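PDB 6GDR: DNA ligase from Alteromonas mediterranea, which joins breaks in DNA as a minimal Lig E-type DNA ligase, using an adenylated intermediate to seal the backbone. Local coordinates for a contact of chain A with DNA. Numbering follows the deposited sequence.

A contact of chain A with DNA. Residues 16, 209, 271, 273. With nucleotides of chain B.
Lys271 contacts the phosphate of DC3 of chain B at OP1, and Gln16 adds a weak bond at the other non-bridging oxygen, OP2. The protein is a nucleotidyltransferase-type ATP-dependent DNA ligase: Gln16 and Lys209 come from the catalytic region, Lys209 within the motif V sequence and also lining the AMP pocket, whereas Lys271 and Tyr273 come from the OB-like region, so both parts meet one strand. All contacts described here are to the backbone. DA2 and DC3 are base-paired, and the four side chains reach phosphates and sugar without reading either base, as expected of sequence-independent binding. Lys271 NZ forms a salt bridge and hydrogen bond to OP1 of DC3 at 2.5 Å, a short separation whose exact value deserves caution. With chi1 at 86°, CG starts out between the backbone N and carbonyl carbon, and from there the extended remainder of the chain carries the terminal amine NZ to the phosphate. The same NZ donates to the phenolic OH of Tyr273 at 2.9 Å, and the two acceptors subtend about 100° at NZ; this bond within the protein, between two residues that both touch the DNA, probably helps to fix the amine. Tyr273 meets the sugar with one ring face: C5' of DA2 sits over the CE2 rim, 3.9 Å from CE2 and close to the ring normal, making an apolar contact beside the phosphate grip. An alanine in place of Lys271 would probably leave the DC3 phosphate without its cationic mate at OP1 and the Tyr273 hydroxyl without this donor. On the catalytic side, Gln16 runs out extended and points its amide NE2 at OP2 of DC3, 3.3 Å away; the bond is weak though fairly straight, with 155° at the hydrogen. Lys209 bends at chi3, directing NZ toward OP2 of the neighbouring DA2 phosphate, where 3.7 Å fits a long ionic contact.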
loop_
_atom_site.group_PDB
_atom_site.type_symbol
_atom_site.label_atom_id
_atom_site.label_comp_id
_atom_site.label_asym_id
_atom_site.label_seq_id
_atom_site.Cartn_x
_atom_site.Cartn_y
_atom_site.Cartn_z
ATOM N N GLN A 16 -5.456 8.766 5.323
ATOM C CA GLN A 16 -4.737 8.368 6.523
ATOM C C GLN A 16 -5.653 8.451 7.742
ATOM O O GLN A 16 -6.652 9.176 7.759
ATOM C CB GLN A 16 -3.502 9.246 6.718
ATOM C CG GLN A 16 -2.502 9.144 5.576
ATOM C CD GLN A 16 -1.357 10.125 5.711
ATOM O OE1 GLN A 16 -1.431 11.085 6.477
ATOM N NE2 GLN A 16 -0.285 9.886 4.964
ATOM N N LYS A 209 -6.938 4.444 5.843
ATOM C CA LYS A 209 -5.691 3.698 5.775
ATOM C C LYS A 209 -4.981 3.816 7.115
ATOM O O LYS A 209 -4.845 4.920 7.652
ATOM C CB LYS A 209 -4.828 4.251 4.640
ATOM C CG LYS A 209 -3.409 3.728 4.534
ATOM C CD LYS A 209 -2.524 4.758 3.836
ATOM C CE LYS A 209 -3.122 5.248 2.509
ATOM N NZ LYS A 209 -2.318 6.342 1.902
ATOM N N LYS A 271 11.221 9.255 10.451
ATOM C CA LYS A 271 10.229 8.203 10.587
ATOM C C LYS A 271 10.285 7.292 9.368
ATOM O O LYS A 271 10.723 7.689 8.287
ATOM C CB LYS A 271 8.820 8.784 10.755
ATOM C CG LYS A 271 8.081 9.099 9.462
ATOM C CD LYS A 271 6.698 9.650 9.757
ATOM C CE LYS A 271 5.825 9.648 8.516
ATOM N NZ LYS A 271 4.420 10.032 8.823
ATOM N N TYR A 273 8.441 3.307 7.701
ATOM C CA TYR A 273 7.415 2.268 7.760
ATOM C C TYR A 273 8.084 0.927 7.470
ATOM O O TYR A 273 7.968 0.372 6.377
ATOM C CB TYR A 273 6.287 2.567 6.764
ATOM C CG TYR A 273 5.567 3.870 7.022
ATOM C CD1 TYR A 273 4.318 3.889 7.630
ATOM C CD2 TYR A 273 6.134 5.084 6.658
ATOM C CE1 TYR A 273 3.655 5.078 7.864
ATOM C CE2 TYR A 273 5.481 6.277 6.889
ATOM C CZ TYR A 273 4.241 6.270 7.492
ATOM O OH TYR A 273 3.587 7.456 7.725
ATOM P P DA B 2 2.103 6.640 2.199
ATOM O OP1 DA B 2 1.605 6.164 3.509
ATOM O OP2 DA B 2 1.173 7.285 1.244
ATOM O "O5'" DA B 2 3.324 7.643 2.442
ATOM C "C5'" DA B 2 4.374 7.280 3.327
ATOM C "C4'" DA B 2 5.521 8.272 3.252
ATOM O "O4'" DA B 2 6.113 8.234 1.926
ATOM C "C3'" DA B 2 5.133 9.728 3.453
ATOM O "O3'" DA B 2 5.053 10.066 4.829
ATOM C "C2'" DA B 2 6.258 10.455 2.737
ATOM C "C1'" DA B 2 6.549 9.538 1.555
ATOM N N9 DA B 2 5.862 9.943 0.332
ATOM C C8 DA B 2 4.691 9.439 -0.167
ATOM N N7 DA B 2 4.306 10.007 -1.287
ATOM C C5 DA B 2 5.286 10.955 -1.534
ATOM C C6 DA B 2 5.463 11.893 -2.571
ATOM N N6 DA B 2 4.614 12.028 -3.595
ATOM N N1 DA B 2 6.550 12.689 -2.515
ATOM C C2 DA B 2 7.399 12.551 -1.491
ATOM N N3 DA B 2 7.341 11.708 -0.461
ATOM C C4 DA B 2 6.251 10.930 -0.544
ATOM P P DC B 3 4.144 11.309 5.291
ATOM O OP1 DC B 3 4.273 11.452 6.758
ATOM O OP2 DC B 3 2.805 11.134 4.685
ATOM O "O5'" DC B 3 4.829 12.569 4.583
ATOM C "C5'" DC B 3 6.163 12.934 4.915
ATOM C "C4'" DC B 3 6.690 13.996 3.963
ATOM O "O4'" DC B 3 6.551 13.536 2.599
ATOM C "C3'" DC B 3 5.949 15.320 4.013
ATOM O "O3'" DC B 3 6.519 16.182 4.993
ATOM C "C2'" DC B 3 6.104 15.873 2.597
ATOM C "C1'" DC B 3 6.351 14.635 1.731
ATOM N N1 DC B 3 5.224 14.316 0.804
ATOM C C2 DC B 3 5.118 14.998 -0.411
ATOM O O2 DC B 3 5.962 15.859 -0.694
ATOM N N3 DC B 3 4.092 14.699 -1.244
ATOM C C4 DC B 3 3.204 13.766 -0.901
ATOM N N4 DC B 3 2.209 13.504 -1.758
ATOM C C5 DC B 3 3.296 13.058 0.333
ATOM C C6 DC B 3 4.312 13.362 1.147
#